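Long-range contacts in 2-oxoglutarate carboxylase small subunit (Hydrogenobacter thermophilus, PDB 7KCT), which serves as the small subunit of a carboxylase, with a biotin carboxylase architecture and an ATP-grasp domain that holds adenosine-5'-diphosphate in this model: residues E304-E309 with I394-V399; L246-P251 with E344-A349; E218-G223 with G233-S238; I274-A279 with M297-Q302. All coordinates share one frame; numbering follows the deposited sequence.

Interaction 1 (E304-E309 with I394-V399). With ADP (adenosine-5'-diphosphate), chain D.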
# COMPACT_ATOMS: atom_id res chain seq x y z
N GLU A 304 2.71 9.07 -13.30
CA GLU A 304 2.14 7.74 -13.30
C GLU A 304 3.17 6.62 -13.23
O GLU A 304 2.82 5.44 -13.44
CB GLU A 304 1.26 7.59 -14.57
CG GLU A 304 2.01 7.75 -15.93
CD GLU A 304 2.04 9.18 -16.55
OE1 GLU A 304 1.88 10.20 -15.85
OE2 GLU A 304 2.22 9.30 -17.79
N HIS A 305 4.42 6.94 -12.87
CA HIS A 305 5.42 5.88 -12.73
C HIS A 305 5.04 4.77 -11.77
O HIS A 305 5.58 3.66 -11.93
CB HIS A 305 6.79 6.48 -12.32
CG HIS A 305 6.88 6.89 -10.88
ND1 HIS A 305 6.58 8.17 -10.48
CD2 HIS A 305 7.27 6.22 -9.77
CE1 HIS A 305 6.73 8.26 -9.16
NE2 HIS A 305 7.14 7.09 -8.70
N PRO A 306 4.20 4.97 -10.75
CA PRO A 306 3.92 3.85 -9.83
C PRO A 306 3.27 2.64 -10.49
O PRO A 306 3.58 1.52 -10.07
CB PRO A 306 3.03 4.48 -8.74
CG PRO A 306 3.51 5.91 -8.71
CD PRO A 306 3.71 6.25 -10.19
N VAL A 307 2.43 2.79 -11.52
CA VAL A 307 1.82 1.57 -12.07
C VAL A 307 2.90 0.65 -12.62
O VAL A 307 2.80 -0.58 -12.53
CB VAL A 307 0.75 1.87 -13.15
CG1 VAL A 307 -0.44 2.62 -12.54
CG2 VAL A 307 1.30 2.59 -14.38
N THR A 308 3.94 1.23 -13.20
CA THR A 308 5.04 0.43 -13.73
C THR A 308 5.83 -0.24 -12.63
O THR A 308 6.27 -1.39 -12.78
CB THR A 308 5.95 1.30 -14.59
OG1 THR A 308 5.20 1.80 -15.72
CG2 THR A 308 7.19 0.44 -15.04
N GLU A 309 6.03 0.46 -11.49
CA GLU A 309 6.70 -0.15 -10.35
C GLU A 309 5.92 -1.32 -9.81
O GLU A 309 6.51 -2.32 -9.36
CB GLU A 309 6.93 0.88 -9.23
CG GLU A 309 7.69 2.10 -9.65
CD GLU A 309 7.88 3.09 -8.49
OE1 GLU A 309 7.03 3.18 -7.57
OE2 GLU A 309 8.92 3.77 -8.47
N ILE A 394 -4.32 16.01 -5.48
CA ILE A 394 -4.35 15.74 -4.04
C ILE A 394 -3.65 14.43 -3.71
O ILE A 394 -2.96 14.32 -2.70
CB ILE A 394 -5.81 15.67 -3.52
CG1 ILE A 394 -6.57 16.96 -3.52
CG2 ILE A 394 -5.85 15.03 -2.09
CD1 ILE A 394 -8.04 16.71 -3.29
N ALA A 395 -3.93 13.39 -4.48
CA ALA A 395 -3.48 12.06 -4.14
C ALA A 395 -3.49 11.25 -5.42
O ALA A 395 -4.18 11.59 -6.38
CB ALA A 395 -4.37 11.41 -3.08
N LYS A 396 -2.64 10.24 -5.45
CA LYS A 396 -2.69 9.20 -6.48
C LYS A 396 -3.06 7.92 -5.77
O LYS A 396 -2.41 7.55 -4.78
CB LYS A 396 -1.36 9.04 -7.21
CG LYS A 396 -0.80 10.36 -7.70
CD LYS A 396 0.42 10.21 -8.62
CE LYS A 396 1.64 9.64 -7.91
NZ LYS A 396 2.89 10.15 -8.53
N LEU A 397 -4.13 7.29 -6.20
CA LEU A 397 -4.52 6.00 -5.68
C LEU A 397 -4.06 4.94 -6.68
O LEU A 397 -4.43 5.00 -7.85
CB LEU A 397 -6.02 5.94 -5.48
CG LEU A 397 -6.62 4.69 -4.88
CD1 LEU A 397 -5.95 4.47 -3.58
CD2 LEU A 397 -8.14 4.97 -4.78
N ILE A 398 -3.27 3.97 -6.23
CA ILE A 398 -2.70 2.95 -7.11
C ILE A 398 -3.09 1.59 -6.59
O ILE A 398 -2.99 1.34 -5.39
CB ILE A 398 -1.17 3.05 -7.18
CG1 ILE A 398 -0.78 4.43 -7.65
CG2 ILE A 398 -0.59 1.93 -8.10
CD1 ILE A 398 0.01 5.20 -6.63
N VAL A 399 -3.54 0.70 -7.49
CA VAL A 399 -3.85 -0.65 -7.08
C VAL A 399 -3.14 -1.64 -7.97
O VAL A 399 -2.68 -1.31 -9.08
CB VAL A 399 -5.37 -1.00 -7.03
CG1 VAL A 399 -6.12 0.05 -6.22
CG2 VAL A 399 -6.00 -1.19 -8.46
PB ADP D . 2.93 13.44 -16.67
O1B ADP D . 3.99 13.28 -15.60
O2B ADP D . 2.25 12.24 -17.30
O3B ADP D . 3.13 14.59 -17.61
PA ADP D . 1.06 15.63 -16.12
O1A ADP D . 0.07 16.28 -15.22
O2A ADP D . 1.24 15.99 -17.58
O3A ADP D . 1.40 14.10 -15.86
O5' ADP D . 2.65 16.59 -15.47
C5' ADP D . 2.47 17.09 -14.08
C4' ADP D . 2.89 18.47 -13.87
O4' ADP D . 3.90 18.93 -14.74
C3' ADP D . 1.51 19.29 -14.15
O3' ADP D . 1.44 20.30 -13.29
C2' ADP D . 1.84 19.70 -15.63
O2' ADP D . 1.31 20.89 -15.97
C1' ADP D . 3.36 19.97 -15.41
N9 ADP D . 4.21 19.86 -16.67
C8 ADP D . 4.28 18.80 -17.61
N7 ADP D . 5.15 19.05 -18.63
C5 ADP D . 5.68 20.29 -18.32
C6 ADP D . 6.63 21.07 -18.99
N6 ADP D . 7.20 20.63 -20.17
N1 ADP D . 7.01 22.29 -18.49
C2 ADP D . 6.37 22.66 -17.31
N3 ADP D . 5.44 22.02 -16.56
C4 ADP D . 5.12 20.80 -17.10
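Pro306 and Ile398 meet where the first turn of helix 305-312 lies on strand 393-401. Their side chains cross at about a right angle, and Pro306 CB comes within 3.8 Å of Ile398 CD1. Ile398 CG1 stands beside its backbone N, anti to the carbonyl carbon (chi1 -57°), which directs it toward the proline, CD1 ending near CB and CG, and leaves CG2 to face Val307 CG1 at a looser 4.5 Å. Lys396 lays its aliphatic end beside the same ring, Lys396 CE lying 4.2 Å from Pro306 CG. Its ammonium passes obliquely by the His305 ring to a salt bridge with Glu21 and a hydrogen bond to Val303 O. That imidazole is positioned by Pro306 CD, 3.3 Å above the centre of one face, and by a hydrogen bond from His305 ND1 to Gln302 O. Glu304 turns from the strand to the diphosphate of ADP and pairs with Lys245 and Arg346. Helix and strand run nearly parallel, 19° apart, and near its start the strand has a classic beta bulge, Ile394 and Ala395 both opposing Ile347. The arrangement docks the helix beginning beside Glu304 of the ADP pocket onto the antiparallel sheet of strands 244-250, 341-351 and 393-401.

Interaction 2 (L246-P251 with E344-A349). With ADP (adenosine-5'-diphosphate), chain D.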
# COMPACT_ATOMS: atom_id res chain seq x y z
N LEU A 246 -5.79 11.16 -16.52
CA LEU A 246 -6.61 10.97 -15.33
C LEU A 246 -6.52 9.56 -14.79
O LEU A 246 -6.49 9.35 -13.57
CB LEU A 246 -8.06 11.29 -15.64
CG LEU A 246 -9.12 11.42 -14.57
CD1 LEU A 246 -8.79 12.58 -13.68
CD2 LEU A 246 -10.48 11.59 -15.33
N VAL A 247 -6.47 8.58 -15.69
CA VAL A 247 -6.39 7.18 -15.33
C VAL A 247 -5.31 6.53 -16.16
O VAL A 247 -5.30 6.64 -17.39
CB VAL A 247 -7.73 6.45 -15.55
CG1 VAL A 247 -7.53 4.96 -15.24
CG2 VAL A 247 -8.89 7.10 -14.72
N GLU A 248 -4.47 5.77 -15.52
CA GLU A 248 -3.36 5.10 -16.18
C GLU A 248 -3.30 3.65 -15.77
O GLU A 248 -3.51 3.30 -14.60
CB GLU A 248 -2.04 5.83 -15.80
CG GLU A 248 -2.04 7.33 -16.09
CD GLU A 248 -2.21 8.22 -14.84
OE1 GLU A 248 -2.45 7.73 -13.71
OE2 GLU A 248 -2.04 9.45 -15.01
N ILE A 249 -2.99 2.76 -16.73
CA ILE A 249 -2.88 1.35 -16.42
C ILE A 249 -1.58 0.79 -16.97
O ILE A 249 -1.04 1.27 -17.97
CB ILE A 249 -4.07 0.52 -16.97
CG1 ILE A 249 -3.99 0.43 -18.48
CG2 ILE A 249 -5.44 1.18 -16.64
CD1 ILE A 249 -5.03 -0.50 -19.17
N ALA A 250 -1.15 -0.32 -16.39
CA ALA A 250 0.04 -1.03 -16.84
C ALA A 250 -0.17 -2.52 -16.60
O ALA A 250 -0.77 -2.91 -15.58
CB ALA A 250 1.32 -0.57 -16.10
N PRO A 251 0.22 -3.37 -17.57
CA PRO A 251 0.65 -2.97 -18.93
C PRO A 251 -0.58 -2.43 -19.67
O PRO A 251 -1.67 -2.47 -19.11
CB PRO A 251 1.18 -4.28 -19.55
CG PRO A 251 0.37 -5.37 -18.84
CD PRO A 251 0.20 -4.83 -17.40
N GLU A 344 -3.83 3.36 -11.78
CA GLU A 344 -3.67 4.57 -11.02
C GLU A 344 -4.78 5.55 -11.39
O GLU A 344 -5.03 5.81 -12.58
CB GLU A 344 -2.29 5.23 -11.27
CG GLU A 344 -2.21 6.71 -10.78
CD GLU A 344 -0.82 7.34 -10.92
OE1 GLU A 344 -0.57 8.24 -11.77
OE2 GLU A 344 0.05 6.96 -10.12
N CYS A 345 -5.37 6.17 -10.39
CA CYS A 345 -6.34 7.22 -10.59
C CYS A 345 -5.82 8.49 -9.91
O CYS A 345 -5.36 8.44 -8.77
CB CYS A 345 -7.71 6.84 -10.06
SG CYS A 345 -8.49 5.45 -10.89
N ARG A 346 -5.88 9.60 -10.64
CA ARG A 346 -5.51 10.89 -10.09
C ARG A 346 -6.70 11.45 -9.36
O ARG A 346 -7.78 11.60 -9.95
CB ARG A 346 -5.06 11.85 -11.18
CG ARG A 346 -3.97 11.25 -12.03
CD ARG A 346 -3.20 12.34 -12.69
NE ARG A 346 -2.21 11.81 -13.62
CZ ARG A 346 -1.37 12.59 -14.27
NH1 ARG A 346 -1.44 13.91 -14.04
NH2 ARG A 346 -0.52 12.09 -15.15
N ILE A 347 -6.51 11.73 -8.07
CA ILE A 347 -7.53 12.36 -7.24
C ILE A 347 -7.21 13.84 -7.25
O ILE A 347 -6.30 14.29 -6.55
CB ILE A 347 -7.51 11.84 -5.80
CG1 ILE A 347 -7.36 10.33 -5.75
CG2 ILE A 347 -8.73 12.31 -5.08
CD1 ILE A 347 -8.40 9.64 -6.36
N ASN A 348 -7.96 14.61 -8.05
CA ASN A 348 -7.73 16.03 -8.20
C ASN A 348 -8.82 16.81 -7.49
O ASN A 348 -9.97 16.36 -7.40
CB ASN A 348 -7.70 16.46 -9.68
CG ASN A 348 -6.64 15.75 -10.49
OD1 ASN A 348 -5.52 15.55 -10.04
ND2 ASN A 348 -6.99 15.38 -11.72
N ALA A 349 -8.45 17.97 -6.99
CA ALA A 349 -9.42 18.91 -6.43
C ALA A 349 -10.00 19.69 -7.61
O ALA A 349 -9.47 20.72 -8.01
CB ALA A 349 -8.76 19.85 -5.42
PB ADP D . 2.93 13.44 -16.67
O1B ADP D . 3.99 13.28 -15.60
O2B ADP D . 2.25 12.24 -17.30
O3B ADP D . 3.13 14.59 -17.61
PA ADP D . 1.06 15.63 -16.12
O1A ADP D . 0.07 16.28 -15.22
O2A ADP D . 1.24 15.99 -17.58
O3A ADP D . 1.40 14.10 -15.86
O5' ADP D . 2.65 16.59 -15.47
C5' ADP D . 2.47 17.09 -14.08
C4' ADP D . 2.89 18.47 -13.87
O4' ADP D . 3.90 18.93 -14.74
C3' ADP D . 1.51 19.29 -14.15
O3' ADP D . 1.44 20.30 -13.29
C2' ADP D . 1.84 19.70 -15.63
O2' ADP D . 1.31 20.89 -15.97
C1' ADP D . 3.36 19.97 -15.41
N9 ADP D . 4.21 19.86 -16.67
C8 ADP D . 4.28 18.80 -17.61
N7 ADP D . 5.15 19.05 -18.63
C5 ADP D . 5.68 20.29 -18.32
C6 ADP D . 6.63 21.07 -18.99
N6 ADP D . 7.20 20.63 -20.17
N1 ADP D . 7.01 22.29 -18.49
C2 ADP D . 6.37 22.66 -17.31
N3 ADP D . 5.44 22.02 -16.56
C4 ADP D . 5.12 20.80 -17.10
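Glu248 bends at its second torsion (chi2 104°), whereas Arg346 runs extended from CG to NE, letting the two side chains cross at about a right angle with their charged ends in contact. Arg346 NE donates to Glu248 OE2 over 2.7 Å, on the syn lone pair of that oxygen and close to the guanidinium plane; Arg346 NH2 adds a weak bond to the same atom, completing the salt bridge. The other oxygen of the acid, Glu248 OE1, lies 2.7 Å from Glu344 OE1, with the two carboxylates turned 78° from each other. Backbone pairing fixes the register: Glu248 and Glu344 form an antiparallel hydrogen-bonded pair, next to the non-hydrogen-bonded pair Val247 and Cys345, and Arg346 N bonds to Leu246 O at 3.0 Å. Leu430 of helix 427-435 packs on the face of Val247 and Cys345. From the opposite face the guanidinium reaches ADP, Arg346 NH1 bonding to ADP O1A at 3.0 Å and Arg346 NH2 to ADP O3A at 2.9 Å. One guanidinium thus links Glu248, and through a salt bridge Glu304 of the adjoining loop, to the diphosphate, while two carboxylate oxygens as close as Glu248 OE1 and Glu344 OE1 are consistent with a shared proton.

Interaction 3 (E218-G223 with G233-S238)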
# COMPACT_ATOMS: atom_id res chain seq x y z
N GLU A 218 2.63 4.57 -23.70
CA GLU A 218 3.93 5.17 -23.40
C GLU A 218 4.85 4.15 -22.77
O GLU A 218 4.41 3.28 -22.01
CB GLU A 218 3.78 6.41 -22.50
CG GLU A 218 3.28 6.06 -21.14
CD GLU A 218 3.05 7.28 -20.29
OE1 GLU A 218 3.00 8.38 -20.86
OE2 GLU A 218 2.91 7.12 -19.05
N PHE A 219 6.13 4.20 -23.16
CA PHE A 219 7.14 3.26 -22.71
C PHE A 219 8.10 3.94 -21.73
O PHE A 219 8.63 5.01 -22.00
CB PHE A 219 7.98 2.71 -23.88
CG PHE A 219 7.35 1.55 -24.57
CD1 PHE A 219 6.37 1.75 -25.52
CD2 PHE A 219 7.69 0.28 -24.25
CE1 PHE A 219 5.77 0.67 -26.15
CE2 PHE A 219 7.07 -0.80 -24.88
CZ PHE A 219 6.12 -0.58 -25.82
N GLN A 220 8.39 3.23 -20.65
CA GLN A 220 9.27 3.69 -19.60
C GLN A 220 10.67 3.17 -19.88
O GLN A 220 10.85 1.96 -20.10
CB GLN A 220 8.78 3.13 -18.27
CG GLN A 220 9.62 3.45 -17.07
CD GLN A 220 9.56 4.91 -16.70
OE1 GLN A 220 8.51 5.41 -16.27
NE2 GLN A 220 10.68 5.59 -16.85
N VAL A 221 11.65 4.07 -19.92
CA VAL A 221 13.04 3.63 -20.02
C VAL A 221 13.78 4.05 -18.76
O VAL A 221 13.41 5.01 -18.09
CB VAL A 221 13.76 4.14 -21.28
CG1 VAL A 221 12.98 3.80 -22.56
CG2 VAL A 221 14.02 5.62 -21.19
N LEU A 222 14.83 3.29 -18.44
CA LEU A 222 15.73 3.53 -17.31
C LEU A 222 17.15 3.15 -17.75
O LEU A 222 17.36 2.02 -18.19
CB LEU A 222 15.28 2.69 -16.11
CG LEU A 222 15.99 2.93 -14.78
CD1 LEU A 222 15.71 4.32 -14.28
CD2 LEU A 222 15.54 1.92 -13.73
N GLY A 223 18.10 4.10 -17.67
CA GLY A 223 19.48 3.83 -18.04
C GLY A 223 20.46 4.32 -16.98
O GLY A 223 20.19 5.29 -16.27
N GLY A 233 8.49 -1.73 -19.97
CA GLY A 233 7.18 -1.94 -20.51
C GLY A 233 6.44 -0.64 -20.66
O GLY A 233 7.00 0.46 -20.58
N GLU A 234 5.15 -0.77 -20.93
CA GLU A 234 4.35 0.36 -21.32
C GLU A 234 3.17 0.58 -20.37
O GLU A 234 2.87 -0.23 -19.50
CB GLU A 234 3.86 0.19 -22.77
CG GLU A 234 2.60 -0.60 -22.99
CD GLU A 234 2.72 -2.05 -22.67
OE1 GLU A 234 1.69 -2.72 -22.84
OE2 GLU A 234 3.80 -2.53 -22.25
N ARG A 235 2.57 1.75 -20.53
CA ARG A 235 1.36 2.12 -19.81
C ARG A 235 0.38 2.69 -20.82
O ARG A 235 0.77 3.39 -21.75
CB ARG A 235 1.66 3.18 -18.76
CG ARG A 235 2.80 2.83 -17.82
CD ARG A 235 3.00 4.01 -16.84
NE ARG A 235 3.83 5.11 -17.35
CZ ARG A 235 5.14 5.27 -17.13
NH1 ARG A 235 5.84 4.39 -16.44
NH2 ARG A 235 5.76 6.35 -17.60
N ASP A 236 -0.89 2.44 -20.58
CA ASP A 236 -1.97 3.07 -21.34
C ASP A 236 -2.56 4.23 -20.54
O ASP A 236 -3.16 4.02 -19.48
CB ASP A 236 -3.04 2.02 -21.66
CG ASP A 236 -4.10 2.56 -22.59
OD1 ASP A 236 -4.33 3.78 -22.59
OD2 ASP A 236 -4.72 1.74 -23.31
N CYS A 237 -2.40 5.43 -21.04
CA CYS A 237 -2.84 6.65 -20.39
C CYS A 237 -3.88 7.38 -21.25
O CYS A 237 -3.94 8.60 -21.26
CB CYS A 237 -1.64 7.55 -20.09
SG CYS A 237 -0.28 6.63 -19.27
N SER A 238 -4.77 6.63 -21.90
CA SER A 238 -5.70 7.24 -22.86
C SER A 238 -6.77 8.09 -22.19
O SER A 238 -7.16 9.13 -22.74
CB SER A 238 -6.36 6.17 -23.72
OG SER A 238 -5.37 5.46 -24.42
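Glu218 and Arg235 form the tight part of this contact. Glu218 CG occupies the crowded position between backbone N and carbonyl carbon (chi1 66°), and from there the extended chain brings the carboxylate obliquely across to Arg235 NE. Arg235 NE donates almost straight to Glu218 OE2 over 2.8 Å, approaching on the anti side, with the guanidinium turned 87° from the carboxylate. The other edge of the guanidinium grips Gln220 OE1 end-on: Arg235 NH1 lies in the carbonyl plane on a lone pair at 2.9 Å, while Arg235 NH2, at 3.2 Å, comes from above that plane. Gln302 and Thr308 also accept from this guanidinium, and Gln220 NE2 holds the amide in place by bonding to Val221 O. On the other face of the sheet, Glu234 CB sits over the centre of the Phe219 ring, a CH-pi contact of 3.8 Å and 6° from the ring normal; the Glu234 carboxylate turns to Ser252 and Arg260. Packing slackens at both ends. Gln220 N donates to Gly233 O over 3.1 Å; beyond it Val221 and Gly223 bond to strand 278-286 on the other side, while Leu222 stays paired with Ile230 of strand 229-236. At the far end Asp236 starts an Asx turn, its OD1 accepting from Ser238 N and OG, though Cys237 SG still packs on the Glu218 carboxylate. This is a beta hairpin at the edge of the four-stranded antiparallel sheet of the ATP-grasp domain.

Interaction 4 (I274-A279 with M297-Q302). With ADP (adenosine-5'-diphosphate), chain D.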
# COMPACT_ATOMS: atom_id res chain seq x y z
N ILE A 274 20.95 8.50 -28.26
CA ILE A 274 21.10 9.87 -27.80
C ILE A 274 21.80 9.92 -26.43
O ILE A 274 21.82 10.97 -25.78
CB ILE A 274 19.75 10.62 -27.75
CG1 ILE A 274 18.79 9.98 -26.73
CG2 ILE A 274 19.09 10.67 -29.12
CD1 ILE A 274 17.49 10.75 -26.57
N GLY A 275 22.35 8.80 -26.00
CA GLY A 275 23.00 8.71 -24.71
C GLY A 275 22.10 9.05 -23.54
O GLY A 275 22.47 9.88 -22.70
N TYR A 276 20.92 8.42 -23.46
CA TYR A 276 19.98 8.69 -22.37
C TYR A 276 20.39 7.89 -21.14
O TYR A 276 20.75 6.72 -21.25
CB TYR A 276 18.52 8.32 -22.76
CG TYR A 276 17.50 9.03 -21.88
CD1 TYR A 276 17.16 10.33 -22.12
CD2 TYR A 276 16.90 8.40 -20.79
CE1 TYR A 276 16.30 11.01 -21.32
CE2 TYR A 276 15.99 9.10 -19.96
CZ TYR A 276 15.72 10.40 -20.24
OH TYR A 276 14.85 11.20 -19.50
N TYR A 277 20.29 8.51 -19.96
CA TYR A 277 20.34 7.78 -18.70
C TYR A 277 19.38 8.45 -17.71
O TYR A 277 18.84 9.53 -17.97
CB TYR A 277 21.78 7.68 -18.11
CG TYR A 277 22.57 8.98 -17.98
CD1 TYR A 277 22.22 9.92 -17.03
CD2 TYR A 277 23.73 9.21 -18.76
CE1 TYR A 277 22.94 11.10 -16.89
CE2 TYR A 277 24.47 10.41 -18.63
CZ TYR A 277 24.07 11.34 -17.68
OH TYR A 277 24.77 12.52 -17.53
N SER A 278 19.15 7.78 -16.59
CA SER A 278 18.13 8.16 -15.61
C SER A 278 16.82 7.66 -16.19
O SER A 278 16.82 6.81 -17.10
CB SER A 278 18.07 9.65 -15.32
OG SER A 278 17.26 9.83 -14.16
N ALA A 279 15.70 8.17 -15.69
CA ALA A 279 14.38 7.77 -16.12
C ALA A 279 13.89 8.73 -17.20
O ALA A 279 14.21 9.92 -17.21
CB ALA A 279 13.38 7.77 -14.95
N MET A 297 8.87 12.77 -26.15
CA MET A 297 9.62 12.12 -25.08
C MET A 297 9.55 13.04 -23.87
O MET A 297 9.59 14.26 -24.03
CB MET A 297 11.09 11.89 -25.45
CG MET A 297 11.84 11.16 -24.35
SD MET A 297 13.54 10.62 -24.72
CE MET A 297 13.69 9.35 -23.43
N ASN A 298 9.42 12.49 -22.67
CA ASN A 298 9.46 13.28 -21.44
C ASN A 298 10.76 12.87 -20.75
O ASN A 298 10.92 11.70 -20.40
CB ASN A 298 8.26 13.02 -20.52
CG ASN A 298 6.98 13.68 -21.00
OD1 ASN A 298 5.88 13.17 -20.77
ND2 ASN A 298 7.10 14.85 -21.59
N THR A 299 11.68 13.81 -20.59
CA THR A 299 13.01 13.49 -20.07
C THR A 299 13.06 13.71 -18.55
O THR A 299 13.78 14.57 -18.03
CB THR A 299 14.07 14.35 -20.77
OG1 THR A 299 13.77 15.73 -20.57
CG2 THR A 299 14.09 14.06 -22.26
N ARG A 300 12.23 12.93 -17.85
CA ARG A 300 11.99 13.11 -16.41
C ARG A 300 11.11 11.96 -15.94
O ARG A 300 10.58 11.19 -16.74
CB ARG A 300 11.34 14.46 -16.13
CG ARG A 300 10.06 14.74 -16.97
CD ARG A 300 9.11 15.72 -16.31
NE ARG A 300 7.90 16.03 -17.09
CZ ARG A 300 6.77 15.33 -17.06
NH1 ARG A 300 6.64 14.24 -16.29
NH2 ARG A 300 5.73 15.74 -17.81
N ILE A 301 10.98 11.84 -14.62
CA ILE A 301 9.97 10.95 -14.05
C ILE A 301 8.60 11.51 -14.41
O ILE A 301 8.43 12.72 -14.59
CB ILE A 301 10.14 10.85 -12.52
CG1 ILE A 301 9.42 9.63 -11.97
CG2 ILE A 301 9.64 12.15 -11.83
CD1 ILE A 301 10.11 8.31 -12.23
N GLN A 302 7.61 10.64 -14.55
CA GLN A 302 6.23 11.06 -14.74
C GLN A 302 5.36 10.74 -13.53
O GLN A 302 5.62 9.79 -12.78
CB GLN A 302 5.63 10.36 -15.96
CG GLN A 302 6.28 10.68 -17.26
CD GLN A 302 5.55 10.00 -18.40
OE1 GLN A 302 5.45 8.78 -18.44
NE2 GLN A 302 4.98 10.79 -19.29
PB ADP D . 2.93 13.44 -16.67
O1B ADP D . 3.99 13.28 -15.60
O2B ADP D . 2.25 12.24 -17.30
O3B ADP D . 3.13 14.59 -17.61
PA ADP D . 1.06 15.63 -16.12
O1A ADP D . 0.07 16.28 -15.22
O2A ADP D . 1.24 15.99 -17.58
O3A ADP D . 1.40 14.10 -15.86
O5' ADP D . 2.65 16.59 -15.47
C5' ADP D . 2.47 17.09 -14.08
C4' ADP D . 2.89 18.47 -13.87
O4' ADP D . 3.90 18.93 -14.74
C3' ADP D . 1.51 19.29 -14.15
O3' ADP D . 1.44 20.30 -13.29
C2' ADP D . 1.84 19.70 -15.63
O2' ADP D . 1.31 20.89 -15.97
C1' ADP D . 3.36 19.97 -15.41
N9 ADP D . 4.21 19.86 -16.67
C8 ADP D . 4.28 18.80 -17.61
N7 ADP D . 5.15 19.05 -18.63
C5 ADP D . 5.68 20.29 -18.32
C6 ADP D . 6.63 21.07 -18.99
N6 ADP D . 7.20 20.63 -20.17
N1 ADP D . 7.01 22.29 -18.49
C2 ADP D . 6.37 22.66 -17.31
N3 ADP D . 5.44 22.02 -16.56
C4 ADP D . 5.12 20.80 -17.10
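Tyr276 OH, pressed against Thr299 CA at 3.0 Å, makes the short polar bond of this contact: it donates to Ala279 O over 2.7 Å, tilted from the plane of that carbonyl. The bond lies within segment 274-279, yet it fixes how the phenol stands against segment 297-302. Tyr276 CG is anti to the backbone N (chi1 -160°), which sends the ring across to meet Met297 tip to tip. The methionine is extended, and its methyl rests over one face of the ring, Met297 CE lying 3.8 Å from the Tyr276 centroid in a CH-pi contact, while the sulfur stays oblique, 4.9 Å from that centroid in a Met-aromatic contact. Thr299 CG2 borders the ring at its edge, 3.9 Å from Tyr276 CE1, and Thr299 is also the centre of an inverse gamma turn. Past that turn Arg300 leads away from the tyrosine to ADP: Arg300 NH2 bonds to ADP O3B at 2.9 Å, and Arg300 NH1 divides its bonds between ADP O1B and Ile301 O, which helps to set the angle of the guanidinium. A Schellman motif with Gly275 as its C-prime residue closes helix 257-273 and turns the chain toward Tyr276. Ile274 and Tyr276 pack on helix 115-120, Ala279 CB packs on Ile301 CD1 at 4.3 Å with both residues meeting Ile316 of helix 316-324, and between these helices the contact joins the open end of the hairpin, where strand 278-286 begins and strand 292-298 ends.

In the fold
All four contacts are essentially buried, but their chemistry follows their place. Interactions 1 and 2 share a sheet that mixes strands of the ATP-binding and C-terminal family regions, in which strands 393-401 and 341-351 are neighbours; the first is apolar docking of a helix, the second backbone pairing with a salt bridge. Interactions 3 and 4 belong to the ATP-grasp sheet through adjoining strands 215-223 and 278-286, one rich in side-chain hydrogen bonds, the other built on an aromatic ring; only interaction 4 has a touching residue not fully buried, the partly exposed Ile274. Arg235 ties interaction 3 to Thr308 of interaction 1 and Gln302 of interaction 4. Interactions 1, 2 and 4 all reach the same ADP.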